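Sortase family protein (Clostridium perfringens, PDB 4D70) is a class D sortase transpeptidase that probably cleaves a sorting signal in surface proteins and transfers the new carboxyl end to an amino nucleophile. Local coordinates at residues H108-D121 against I167-V180. Residues are numbered along the deposited sequence; the frame is centred on the assembly and turned at random.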
ATOM      1  N   HIS A 108      -9.643  -0.354  -1.325  1.00 43.28           N
ATOM      2  CA  HIS A 108     -11.088  -0.500  -1.476  1.00 45.87           C
ATOM      3  C   HIS A 108     -11.358  -1.933  -1.809  1.00 49.43           C
ATOM      4  O   HIS A 108     -10.454  -2.625  -2.320  1.00 43.99           O
ATOM      5  CB  HIS A 108     -11.585   0.373  -2.625  1.00 43.56           C
ATOM      6  CG  HIS A 108     -11.092  -0.084  -3.964  1.00 41.59           C
ATOM      7  ND1 HIS A 108     -11.907  -0.705  -4.892  1.00 50.81           N
ATOM      8  CD2 HIS A 108      -9.885   0.044  -4.557  1.00 43.28           C
ATOM      9  CE1 HIS A 108     -11.213  -0.955  -5.989  1.00 46.85           C
ATOM     10  NE2 HIS A 108      -9.986  -0.500  -5.812  1.00 47.20           N
ATOM     11  N   ARG A 109     -12.585  -2.360  -1.523  1.00 44.43           N
ATOM     12  CA  ARG A 109     -13.072  -3.676  -1.925  1.00 48.90           C
ATOM     13  C   ARG A 109     -14.351  -3.453  -2.717  1.00 49.85           C
ATOM     14  O   ARG A 109     -15.313  -2.903  -2.194  1.00 44.69           O
ATOM     15  CB  ARG A 109     -13.339  -4.528  -0.688  1.00 49.27           C
ATOM     16  CG  ARG A 109     -13.664  -5.997  -0.978  1.00 46.70           C
ATOM     17  CD  ARG A 109     -14.150  -6.641   0.298  1.00 61.44           C
ATOM     18  NE  ARG A 109     -14.386  -8.076   0.196  1.00 64.90           N
ATOM     19  CZ  ARG A 109     -15.556  -8.658  -0.048  1.00 71.15           C
ATOM     20  NH1 ARG A 109     -16.652  -7.948  -0.258  1.00 72.57           N
ATOM     21  NH2 ARG A 109     -15.612  -9.982  -0.118  1.00 69.49           N
ATOM     22  N   ASN A 110     -14.326  -3.807  -3.993  1.00 54.66           N
ATOM     23  CA  ASN A 110     -15.393  -3.449  -4.910  1.00 55.09           C
ATOM     24  C   ASN A 110     -15.627  -1.953  -4.823  1.00 55.80           C
ATOM     25  O   ASN A 110     -14.694  -1.199  -5.000  1.00 49.00           O
ATOM     26  CB  ASN A 110     -16.666  -4.261  -4.626  1.00 52.98           C
ATOM     27  CG  ASN A 110     -16.456  -5.754  -4.798  1.00 54.58           C
ATOM     28  OD1 ASN A 110     -15.885  -6.185  -5.781  1.00 57.00           O
ATOM     29  ND2 ASN A 110     -16.951  -6.550  -3.860  1.00 61.15           N
ATOM     30  N   THR A 111     -16.844  -1.500  -4.542  1.00 54.73           N
ATOM     31  CA  THR A 111     -17.104  -0.057  -4.481  1.00 63.74           C
ATOM     32  C   THR A 111     -16.983   0.558  -3.071  1.00 61.88           C
ATOM     33  O   THR A 111     -17.410   1.689  -2.862  1.00 62.86           O
ATOM     34  CB  THR A 111     -18.505   0.288  -5.050  1.00 58.21           C
ATOM     35  OG1 THR A 111     -19.516  -0.283  -4.216  1.00 56.70           O
ATOM     36  CG2 THR A 111     -18.658  -0.197  -6.486  1.00 48.83           C
ATOM     37  N   ILE A 112     -16.396  -0.161  -2.126  1.00 50.63           N
ATOM     38  CA  ILE A 112     -16.304   0.332  -0.750  1.00 56.12           C
ATOM     39  C   ILE A 112     -14.853   0.522  -0.275  1.00 54.15           C
ATOM     40  O   ILE A 112     -14.071  -0.442  -0.156  1.00 48.79           O
ATOM     41  CB  ILE A 112     -17.067  -0.613   0.208  1.00 57.19           C
ATOM     42  CG1 ILE A 112     -18.488  -0.894  -0.336  1.00 69.11           C
ATOM     43  CG2 ILE A 112     -17.147  -0.030   1.613  1.00 58.82           C
ATOM     44  CD1 ILE A 112     -19.408   0.330  -0.429  1.00 67.64           C
ATOM     45  N   ASN A 113     -14.537   1.771   0.045  1.00 49.66           N
ATOM     46  CA  ASN A 113     -13.203   2.127   0.541  1.00 46.48           C
ATOM     47  C   ASN A 113     -13.005   1.575   1.913  1.00 55.09           C
ATOM     48  O   ASN A 113     -13.922   1.621   2.753  1.00 47.88           O
ATOM     49  CB  ASN A 113     -13.077   3.630   0.644  1.00 40.52           C
ATOM     50  CG  ASN A 113     -13.081   4.289  -0.701  1.00 39.88           C
ATOM     51  OD1 ASN A 113     -12.546   3.740  -1.665  1.00 47.50           O
ATOM     52  ND2 ASN A 113     -13.693   5.437  -0.807  1.00 38.09           N
ATOM     53  N   ASN A 114     -11.805   1.089   2.166  1.00 56.07           N
ATOM     54  CA  ASN A 114     -11.423   0.742   3.517  1.00 52.62           C
ATOM     55  C   ASN A 114     -11.523   2.006   4.363  1.00 53.39           C
ATOM     56  O   ASN A 114     -11.088   3.088   3.944  1.00 49.72           O
ATOM     57  CB  ASN A 114     -10.021   0.195   3.538  1.00 48.55           C
ATOM     58  CG  ASN A 114      -9.581  -0.200   4.924  1.00 54.68           C
ATOM     59  OD1 ASN A 114     -10.029   0.356   5.895  1.00 57.28           O
ATOM     60  ND2 ASN A 114      -8.660  -1.151   5.006  1.00 60.08           N
ATOM     61  N   GLU A 115     -12.147   1.867   5.525  1.00 51.19           N
ATOM     62  CA  GLU A 115     -12.422   3.038   6.299  1.00 48.00           C
ATOM     63  C   GLU A 115     -11.094   3.700   6.643  1.00 42.19           C
ATOM     64  O   GLU A 115     -11.089   4.890   6.917  1.00 45.88           O
ATOM     65  CB  GLU A 115     -13.251   2.727   7.546  1.00 49.57           C
ATOM     66  N   VAL A 116      -9.978   2.954   6.626  1.00 46.50           N
ATOM     67  CA  VAL A 116      -8.658   3.536   6.923  1.00 49.30           C
ATOM     68  C   VAL A 116      -8.324   4.678   5.959  1.00 44.13           C
ATOM     69  O   VAL A 116      -7.617   5.601   6.339  1.00 45.32           O
ATOM     70  CB  VAL A 116      -7.529   2.463   6.923  1.00 49.37           C
ATOM     71  CG1 VAL A 116      -7.161   2.042   5.517  1.00 44.84           C
ATOM     72  CG2 VAL A 116      -6.291   2.977   7.625  1.00 53.55           C
ATOM     73  N   PHE A 117      -8.845   4.617   4.732  1.00 36.83           N
ATOM     74  CA  PHE A 117      -8.679   5.716   3.757  1.00 40.62           C
ATOM     75  C   PHE A 117      -9.856   6.656   3.622  1.00 45.31           C
ATOM     76  O   PHE A 117      -9.952   7.385   2.625  1.00 38.76           O
ATOM     77  CB  PHE A 117      -8.319   5.164   2.384  1.00 36.31           C
ATOM     78  CG  PHE A 117      -6.928   4.558   2.313  1.00 31.90           C
ATOM     79  CD1 PHE A 117      -5.816   5.257   2.770  1.00 35.10           C
ATOM     80  CD2 PHE A 117      -6.742   3.334   1.753  1.00 35.22           C
ATOM     81  CE1 PHE A 117      -4.548   4.693   2.706  1.00 34.57           C
ATOM     82  CE2 PHE A 117      -5.477   2.774   1.643  1.00 39.58           C
ATOM     83  CZ  PHE A 117      -4.381   3.440   2.139  1.00 34.23           C
ATOM     84  N   ARG A 118     -10.728   6.682   4.636  1.00 43.37           N
ATOM     85  CA  ARG A 118     -11.877   7.563   4.543  1.00 48.25           C
ATOM     86  C   ARG A 118     -11.450   9.007   4.296  1.00 42.73           C
ATOM     87  O   ARG A 118     -12.157   9.718   3.625  1.00 44.02           O
ATOM     88  CB  ARG A 118     -12.780   7.486   5.779  1.00 47.72           C
ATOM     89  CG  ARG A 118     -12.174   8.013   7.070  1.00 54.37           C
ATOM     90  CD  ARG A 118     -12.945   7.496   8.292  1.00 58.98           C
ATOM     91  NE  ARG A 118     -12.339   7.866   9.582  1.00 68.52           N
ATOM     92  CZ  ARG A 118     -12.558   9.011  10.256  1.00 81.69           C
ATOM     93  NH1 ARG A 118     -13.368   9.970   9.784  1.00 79.16           N
ATOM     94  NH2 ARG A 118     -11.947   9.205  11.428  1.00 81.01           N
ATOM     95  N   ASN A 119     -10.310   9.432   4.851  1.00 40.93           N
ATOM     96  CA  ASN A 119      -9.815  10.800   4.643  1.00 43.65           C
ATOM     97  C   ASN A 119      -8.698  10.988   3.610  1.00 40.04           C
ATOM     98  O   ASN A 119      -7.948  12.000   3.615  1.00 38.02           O
ATOM     99  CB  ASN A 119      -9.347  11.335   5.967  1.00 40.45           C
ATOM    100  CG  ASN A 119     -10.522  11.595   6.895  1.00 50.04           C
ATOM    101  OD1 ASN A 119     -11.539  12.124   6.472  1.00 46.59           O
ATOM    102  ND2 ASN A 119     -10.392  11.205   8.142  1.00 49.32           N
ATOM    103  N   ILE A 120      -8.594  10.060   2.700  1.00 35.25           N
ATOM    104  CA  ILE A 120      -7.519  10.163   1.718  1.00 34.34           C
ATOM    105  C   ILE A 120      -7.598  11.441   0.845  1.00 37.22           C
ATOM    106  O   ILE A 120      -6.565  11.946   0.351  1.00 31.57           O
ATOM    107  CB  ILE A 120      -7.416   8.876   0.877  1.00 34.14           C
ATOM    108  CG1 ILE A 120      -6.050   8.829   0.208  1.00 33.19           C
ATOM    109  CG2 ILE A 120      -8.543   8.744  -0.159  1.00 33.76           C
ATOM    110  CD1 ILE A 120      -5.682   7.493  -0.304  1.00 27.87           C
ATOM    111  N   ASP A 121      -8.800  11.981   0.665  1.00 31.71           N
ATOM    112  CA  ASP A 121      -8.988  13.217  -0.127  1.00 34.93           C
ATOM    113  C   ASP A 121      -8.284  14.450   0.518  1.00 31.14           C
ATOM    114  O   ASP A 121      -8.131  15.493  -0.123  1.00 31.79           O
ATOM    115  CB  ASP A 121     -10.467  13.499  -0.253  1.00 39.79           C
ATOM    116  CG  ASP A 121     -11.123  13.506   1.137  1.00 49.27           C
ATOM    117  OD1 ASP A 121     -11.385  12.430   1.720  1.00 50.79           O
ATOM    118  OD2 ASP A 121     -11.211  14.567   1.717  1.00 49.23           O
ATOM    119  N   ILE A 167      -1.604   4.462  -4.659  1.00 20.81           N
ATOM    120  CA  ILE A 167      -2.739   4.042  -3.815  1.00 21.00           C
ATOM    121  C   ILE A 167      -4.004   4.175  -4.625  1.00 20.38           C
ATOM    122  O   ILE A 167      -4.242   5.199  -5.216  1.00 22.71           O
ATOM    123  CB  ILE A 167      -2.871   4.919  -2.556  1.00 22.62           C
ATOM    124  CG1 ILE A 167      -1.550   4.925  -1.778  1.00 22.06           C
ATOM    125  CG2 ILE A 167      -4.041   4.413  -1.705  1.00 30.37           C
ATOM    126  CD1 ILE A 167      -1.598   5.554  -0.411  1.00 21.73           C
ATOM    127  N   VAL A 168      -4.764   3.116  -4.714  1.00 21.11           N
ATOM    128  CA  VAL A 168      -6.028   3.096  -5.433  1.00 23.99           C
ATOM    129  C   VAL A 168      -7.211   2.933  -4.471  1.00 25.99           C
ATOM    130  O   VAL A 168      -7.277   1.941  -3.733  1.00 29.42           O
ATOM    131  CB  VAL A 168      -6.077   1.868  -6.397  1.00 23.77           C
ATOM    132  CG1 VAL A 168      -7.359   1.873  -7.257  1.00 26.67           C
ATOM    133  CG2 VAL A 168      -4.853   1.887  -7.282  1.00 21.79           C
ATOM    134  N   THR A 169      -8.124   3.890  -4.497  1.00 26.43           N
ATOM    135  CA  THR A 169      -9.387   3.830  -3.744  1.00 28.96           C
ATOM    136  C   THR A 169     -10.494   4.211  -4.695  1.00 28.83           C
ATOM    137  O   THR A 169     -10.249   4.424  -5.878  1.00 26.61           O
ATOM    138  CB  THR A 169      -9.386   4.790  -2.529  1.00 33.05           C
ATOM    139  OG1 THR A 169      -9.062   6.147  -2.936  1.00 30.69           O
ATOM    140  CG2 THR A 169      -8.402   4.370  -1.501  1.00 36.35           C
ATOM    141  N   CYS A 170     -11.737   4.297  -4.204  1.00 25.97           N
ATOM    142  CA  CYS A 170     -12.879   4.706  -5.009  1.00 28.34           C
ATOM    143  C   CYS A 170     -13.305   6.143  -4.731  1.00 26.45           C
ATOM    144  O   CYS A 170     -13.094   6.673  -3.658  1.00 34.18           O
ATOM    145  CB  CYS A 170     -14.119   3.789  -4.698  1.00 37.35           C
ATOM    146  SG  CYS A 170     -13.766   2.081  -5.076  1.00 46.23           S
ATOM    147  N   THR A 171     -14.010   6.711  -5.680  1.00 29.94           N
ATOM    148  CA  THR A 171     -14.643   7.985  -5.499  1.00 33.35           C
ATOM    149  C   THR A 171     -15.877   8.078  -6.395  1.00 36.04           C
ATOM    150  O   THR A 171     -16.167   7.174  -7.188  1.00 34.56           O
ATOM    151  CB  THR A 171     -13.647   9.144  -5.736  1.00 30.20           C
ATOM    152  OG1 THR A 171     -14.247  10.369  -5.313  1.00 31.75           O
ATOM    153  CG2 THR A 171     -13.235   9.252  -7.219  1.00 32.32           C
ATOM    154  N   ASN A 172     -16.626   9.130  -6.186  1.00 36.23           N
ATOM    155  CA  ASN A 172     -17.831   9.394  -6.941  1.00 38.75           C
ATOM    156  C   ASN A 172     -18.830   8.217  -6.784  1.00 35.99           C
ATOM    157  O   ASN A 172     -19.216   7.562  -7.761  1.00 37.15           O
ATOM    158  CB  ASN A 172     -17.499   9.636  -8.391  1.00 40.19           C
ATOM    159  CG  ASN A 172     -18.704  10.112  -9.198  1.00 51.27           C
ATOM    160  OD1 ASN A 172     -19.660  10.645  -8.645  1.00 53.87           O
ATOM    161  ND2 ASN A 172     -18.666   9.904 -10.511  1.00 53.37           N
ATOM    162  N   ARG A 173     -19.215   7.967  -5.538  1.00 41.11           N
ATOM    163  CA  ARG A 173     -20.228   6.973  -5.238  1.00 40.49           C
ATOM    164  C   ARG A 173     -19.786   5.646  -5.830  1.00 40.86           C
ATOM    165  O   ARG A 173     -20.573   4.887  -6.385  1.00 39.38           O
ATOM    166  CB  ARG A 173     -21.618   7.426  -5.737  1.00 45.06           C
ATOM    167  CG  ARG A 173     -22.106   8.662  -4.991  1.00 54.15           C
ATOM    168  CD  ARG A 173     -23.282   9.377  -5.664  1.00 64.32           C
ATOM    169  NE  ARG A 173     -24.440   8.501  -5.825  1.00 70.55           N
ATOM    170  CZ  ARG A 173     -25.394   8.293  -4.906  1.00 74.92           C
ATOM    171  NH1 ARG A 173     -25.364   8.910  -3.727  1.00 69.04           N
ATOM    172  NH2 ARG A 173     -26.391   7.454  -5.169  1.00 72.51           N
ATOM    173  N   GLY A 174     -18.497   5.340  -5.697  1.00 38.28           N
ATOM    174  CA  GLY A 174     -18.001   4.023  -6.144  1.00 36.29           C
ATOM    175  C   GLY A 174     -17.809   3.852  -7.638  1.00 34.77           C
ATOM    176  O   GLY A 174     -17.343   2.803  -8.088  1.00 40.57           O
ATOM    177  N   LYS A 175     -18.137   4.869  -8.428  1.00 36.07           N
ATOM    178  CA  LYS A 175     -18.076   4.728  -9.884  1.00 34.23           C
ATOM    179  C   LYS A 175     -16.663   4.911 -10.442  1.00 37.61           C
ATOM    180  O   LYS A 175     -16.310   4.401 -11.511  1.00 33.71           O
ATOM    181  CB  LYS A 175     -18.976   5.790 -10.512  1.00 40.49           C
ATOM    182  CG  LYS A 175     -20.438   5.517 -10.282  1.00 45.50           C
ATOM    183  CD  LYS A 175     -21.317   6.706 -10.500  1.00 50.93           C
ATOM    184  CE  LYS A 175     -22.718   6.330 -10.070  1.00 60.27           C
ATOM    185  NZ  LYS A 175     -23.597   7.476 -10.359  1.00 62.38           N
ATOM    186  N   ASP A 176     -15.865   5.714  -9.764  1.00 34.71           N
ATOM    187  CA  ASP A 176     -14.544   6.063 -10.324  1.00 37.07           C
ATOM    188  C   ASP A 176     -13.487   5.645  -9.319  1.00 31.29           C
ATOM    189  O   ASP A 176     -13.769   5.186  -8.227  1.00 28.71           O
ATOM    190  CB  ASP A 176     -14.464   7.566 -10.522  1.00 36.66           C
ATOM    191  CG  ASP A 176     -15.475   8.087 -11.513  1.00 37.88           C
ATOM    192  OD1 ASP A 176     -15.749   7.435 -12.533  1.00 42.56           O
ATOM    193  OD2 ASP A 176     -15.965   9.181 -11.283  1.00 39.26           O
ATOM    194  N   ARG A 177     -12.255   5.738  -9.757  1.00 26.83           N
ATOM    195  CA  ARG A 177     -11.098   5.399  -8.939  1.00 26.52           C
ATOM    196  C   ARG A 177     -10.308   6.623  -8.622  1.00 23.23           C
ATOM    197  O   ARG A 177     -10.045   7.439  -9.502  1.00 26.22           O
ATOM    198  CB  ARG A 177     -10.210   4.357  -9.629  1.00 30.82           C
ATOM    199  CG  ARG A 177     -10.943   3.021  -9.873  1.00 38.08           C
ATOM    200  CD  ARG A 177     -11.455   2.412  -8.587  1.00 37.36           C
ATOM    201  NE  ARG A 177     -12.302   1.212  -8.787  1.00 46.78           N
ATOM    202  CZ  ARG A 177     -13.635   1.174  -8.699  1.00 47.39           C
ATOM    203  NH1 ARG A 177     -14.372   2.267  -8.464  1.00 43.66           N
ATOM    204  NH2 ARG A 177     -14.254   0.022  -8.863  1.00 51.13           N
ATOM    205  N   TYR A 178      -9.919   6.751  -7.373  1.00 25.14           N
ATOM    206  CA  TYR A 178      -9.149   7.900  -6.915  1.00 23.24           C
ATOM    207  C   TYR A 178      -7.731   7.354  -6.745  1.00 22.35           C
ATOM    208  O   TYR A 178      -7.503   6.338  -6.049  1.00 22.44           O
ATOM    209  CB  TYR A 178      -9.711   8.381  -5.586  1.00 25.02           C
ATOM    210  CG  TYR A 178      -9.137   9.696  -5.091  1.00 24.28           C
ATOM    211  CD1 TYR A 178      -9.726  10.893  -5.445  1.00 28.82           C
ATOM    212  CD2 TYR A 178      -8.074   9.732  -4.215  1.00 27.91           C
ATOM    213  CE1 TYR A 178      -9.236  12.098  -4.971  1.00 32.53           C
ATOM    214  CE2 TYR A 178      -7.549  10.961  -3.748  1.00 26.83           C
ATOM    215  CZ  TYR A 178      -8.144  12.105  -4.097  1.00 27.32           C
ATOM    216  OH  TYR A 178      -7.647  13.293  -3.631  1.00 29.10           O
ATOM    217  N   ILE A 179      -6.799   7.997  -7.408  1.00 18.69           N
ATOM    218  CA  ILE A 179      -5.406   7.567  -7.511  1.00 18.99           C
ATOM    219  C   ILE A 179      -4.468   8.579  -6.866  1.00 17.04           C
ATOM    220  O   ILE A 179      -4.435   9.722  -7.227  1.00 22.71           O
ATOM    221  CB  ILE A 179      -5.017   7.417  -8.988  1.00 19.21           C
ATOM    222  CG1 ILE A 179      -6.083   6.587  -9.780  1.00 21.79           C
ATOM    223  CG2 ILE A 179      -3.633   6.812  -9.120  1.00 23.21           C
ATOM    224  CD1 ILE A 179      -6.345   5.208  -9.223  1.00 25.02           C
ATOM    225  N   VAL A 180      -3.608   8.101  -5.982  1.00 18.20           N
ATOM    226  CA  VAL A 180      -2.544   8.879  -5.390  1.00 17.81           C
ATOM    227  C   VAL A 180      -1.237   8.211  -5.791  1.00 19.04           C
ATOM    228  O   VAL A 180      -1.049   7.029  -5.497  1.00 21.06           O
ATOM    229  CB  VAL A 180      -2.704   8.884  -3.868  1.00 20.34           C
ATOM    230  CG1 VAL A 180      -1.573   9.649  -3.215  1.00 23.18           C
ATOM    231  CG2 VAL A 180      -4.013   9.564  -3.455  1.00 21.23           C
TER
HETATM  232  O   HOH W   1      -5.791  13.169  -2.033  1.00 28.07           O
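His108 meets Cys170 and Arg177 where two parallel strands of the sortase beta-barrel come to their ends. Followed outward, its side chain stays beside the Cys170 sulfur through CB, CG and ND1, and then meets Val168 and Arg177 with the far atoms of the ring. His108 ND1 comes within 3.4 Å of Cys170 SG, which lies obliquely to the ring. With chi1 at 67°, CG sits between the backbone N and the carbonyl carbon, and the ring is carried across the neighbouring strand. There Val168 O lies at the ring edge, near its plane, 3.3 Å from His108 CD2, and His108 NE2 brushes Val168 CG1. His108 CE1 reaches Arg177 NE at 3.7 Å. The ring and guanidinium planes are 58° apart. ND1 also donates to Asn110 O, a nearly straight bond in the ring plane that fixes the ring's rotation. Histidine, cysteine and arginine together match the catalytic trio of the sortase family, so this end of the barrel is probably the active site. Arg177 is held by NH1, which donates to Gly174 O and Asp176 O, both in the guanidinium plane. From the short strand 112-113, the side-chain amide of Asn113 clamps the backbone of Cys170: Asn113 OD1 accepts from Cys170 N at 2.7 Å, on a lone pair, while ND2 gives to Cys170 O from above the carbonyl plane. Further from the site, Ile167 CG2 lies over one face of the Phe117 ring and touches Ile120 CD1 at 3.8 Å.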